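Local coordinates for kynurenine formamidase (Bacillus anthracis, PDB 4CO9), which hydrolyses N-formyl-L-kynurenine to L-kynurenine and formate at a binuclear zinc site, in the kynurenine pathway of tryptophan degradation, at residues 81-86 / 101-106. Sequence-based numbering, arbitrary orientation.
Sequences PTRIID and FHLEGV
Between Arg-83 and Val-106 the backbones come within 6.7 Å, CA to CA, and between Ile-85 and Phe-101 within 8.2 Å, where the loop 101-106 passes over strand 81-86 of the mixed sheet. The loop ends in a type II beta turn, Leu-103 to Val-106, with Gly-105 at positive phi, and leads into the parallel neighbour strand 108-112; helix 95-98 precedes it, so this is the return half of a beta-alpha-beta crossover. How a strand holds a loop without backbone pairing is well illustrated here. Ile-85 and Phe-101 meet tip to tip: CD1 of Ile-85 sits over the ring centre, 3.8 Å from the Phe-101 centroid, a CH-pi contact only 8° off the normal, while Ile-85 CG2 and CB approach the rim atoms CD1 and CE1 of Phe-101. Arg-83 starts with CG anti to its backbone N (chi1 173°), then bends, and crosses Val-106 at about a right angle, with Val-106 CG2 over one guanidinium face. Its NE forms a salt bridge with Asp-186 of strand 185-190. A water accepts from Arg-83 NH2, donates to the carbonyls of His-102 and Glu-104, and meets His-102 ND1. Arg-83 NH1 reaches His-102 O directly at 2.7 Å, the oxygen nearly in the guanidinium plane.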
loop_
_atom_site.group_PDB
_atom_site.type_symbol
_atom_site.label_atom_id
_atom_site.label_comp_id
_atom_site.label_asym_id
_atom_site.label_seq_id
_atom_site.Cartn_x
_atom_site.Cartn_y
_atom_site.Cartn_z
ATOM N N PRO C 81 -1.147 14.821 -8.939
ATOM C CA PRO C 81 -2.280 15.730 -8.858
ATOM C C PRO C 81 -3.584 15.033 -9.180
ATOM O O PRO C 81 -3.638 14.211 -10.098
ATOM C CB PRO C 81 -1.952 16.793 -9.919
ATOM C CG PRO C 81 -0.468 16.819 -9.948
ATOM C CD PRO C 81 -0.059 15.382 -9.767
ATOM N N THR C 82 -4.608 15.355 -8.405
ATOM C CA THR C 82 -5.930 14.776 -8.568
ATOM C C THR C 82 -6.960 15.847 -8.316
ATOM O O THR C 82 -6.735 16.771 -7.536
ATOM C CB THR C 82 -6.290 13.580 -7.622
ATOM O OG1 THR C 82 -7.468 12.909 -8.097
ATOM C CG2 THR C 82 -6.607 14.032 -6.217
ATOM N N ARG C 83 -8.082 15.736 -9.016
ATOM C CA ARG C 83 -9.213 16.597 -8.787
ATOM C C ARG C 83 -10.344 15.769 -8.207
ATOM O O ARG C 83 -10.572 14.646 -8.643
ATOM C CB ARG C 83 -9.665 17.246 -10.098
ATOM C CG ARG C 83 -10.945 18.016 -9.886
ATOM C CD ARG C 83 -10.805 19.499 -9.591
ATOM N NE ARG C 83 -9.786 20.196 -10.377
ATOM C CZ ARG C 83 -10.008 20.770 -11.553
ATOM N NH1 ARG C 83 -11.213 20.734 -12.109
ATOM N NH2 ARG C 83 -9.017 21.402 -12.171
ATOM N N ILE C 84 -11.054 16.330 -7.234
ATOM C CA ILE C 84 -12.213 15.686 -6.640
ATOM C C ILE C 84 -13.480 16.497 -6.922
ATOM O O ILE C 84 -13.499 17.714 -6.712
ATOM C CB ILE C 84 -12.032 15.541 -5.123
ATOM C CG1 ILE C 84 -10.717 14.790 -4.843
ATOM C CG2 ILE C 84 -13.229 14.847 -4.500
ATOM C CD1 ILE C 84 -10.476 14.478 -3.388
ATOM N N ILE C 85 -14.517 15.817 -7.404
ATOM C CA ILE C 85 -15.780 16.454 -7.761
ATOM C C ILE C 85 -16.943 15.697 -7.183
ATOM O O ILE C 85 -16.847 14.500 -6.884
ATOM C CB ILE C 85 -15.986 16.593 -9.293
ATOM C CG1 ILE C 85 -16.038 15.236 -9.976
ATOM C CG2 ILE C 85 -14.896 17.475 -9.897
ATOM C CD1 ILE C 85 -16.379 15.295 -11.454
ATOM N N ASP C 86 -18.047 16.410 -7.035
ATOM C CA ASP C 86 -19.271 15.852 -6.501
ATOM C C ASP C 86 -20.214 15.439 -7.626
ATOM O O ASP C 86 -20.618 16.263 -8.447
ATOM C CB ASP C 86 -19.964 16.804 -5.538
ATOM C CG ASP C 86 -21.025 16.111 -4.720
ATOM O OD1 ASP C 86 -22.132 15.889 -5.247
ATOM O OD2 ASP C 86 -20.734 15.750 -3.555
ATOM N N PHE C 101 -18.169 20.134 -15.677
ATOM C CA PHE C 101 -16.964 20.377 -14.891
ATOM C C PHE C 101 -15.827 20.856 -15.778
ATOM O O PHE C 101 -15.713 20.481 -16.935
ATOM C CB PHE C 101 -16.580 19.115 -14.120
ATOM C CG PHE C 101 -17.619 18.689 -13.127
ATOM C CD1 PHE C 101 -17.651 19.241 -11.865
ATOM C CD2 PHE C 101 -18.586 17.750 -13.472
ATOM C CE1 PHE C 101 -18.612 18.859 -10.949
ATOM C CE2 PHE C 101 -19.549 17.358 -12.560
ATOM C CZ PHE C 101 -19.557 17.917 -11.294
ATOM N N HIS C 102 -15.011 21.736 -15.239
ATOM C CA HIS C 102 -13.853 22.228 -15.934
ATOM C C HIS C 102 -12.674 21.318 -15.583
ATOM O O HIS C 102 -12.089 21.454 -14.529
ATOM C CB HIS C 102 -13.589 23.689 -15.555
ATOM C CG HIS C 102 -12.507 24.311 -16.371
ATOM N ND1 HIS C 102 -11.174 24.181 -16.051
ATOM C CD2 HIS C 102 -12.548 25.014 -17.530
ATOM C CE1 HIS C 102 -10.441 24.796 -16.963
ATOM N NE2 HIS C 102 -11.250 25.310 -17.872
ATOM N N LEU C 103 -12.312 20.420 -16.490
ATOM C CA LEU C 103 -11.359 19.326 -16.186
ATOM C C LEU C 103 -10.101 19.405 -17.017
ATOM O O LEU C 103 -9.368 18.420 -17.114
ATOM C CB LEU C 103 -12.037 17.986 -16.461
ATOM C CG LEU C 103 -13.242 17.630 -15.600
ATOM C CD1 LEU C 103 -13.949 16.402 -16.154
ATOM C CD2 LEU C 103 -12.806 17.387 -14.167
ATOM N N GLU C 104 -9.838 20.562 -17.629
ATOM C CA GLU C 104 -8.638 20.702 -18.442
ATOM C C GLU C 104 -7.393 20.552 -17.567
ATOM O O GLU C 104 -7.325 21.089 -16.475
ATOM C CB GLU C 104 -8.646 22.031 -19.233
ATOM C CG GLU C 104 -9.827 22.147 -20.199
ATOM C CD GLU C 104 -9.921 20.968 -21.150
ATOM O OE1 GLU C 104 -8.989 20.804 -21.960
ATOM O OE2 GLU C 104 -10.919 20.200 -21.087
ATOM N N GLY C 105 -6.435 19.769 -18.053
ATOM C CA GLY C 105 -5.166 19.552 -17.361
ATOM C C GLY C 105 -5.228 18.553 -16.212
ATOM O O GLY C 105 -4.205 18.275 -15.591
ATOM N N VAL C 106 -6.410 18.011 -15.937
ATOM C CA VAL C 106 -6.579 17.020 -14.884
ATOM C C VAL C 106 -6.026 15.661 -15.336
ATOM O O VAL C 106 -6.285 15.196 -16.457
ATOM C CB VAL C 106 -8.066 16.895 -14.472
ATOM C CG1 VAL C 106 -8.267 15.762 -13.479
ATOM C CG2 VAL C 106 -8.542 18.213 -13.880
HETATM O O HOH W 1 -9.251 22.388 -14.746
#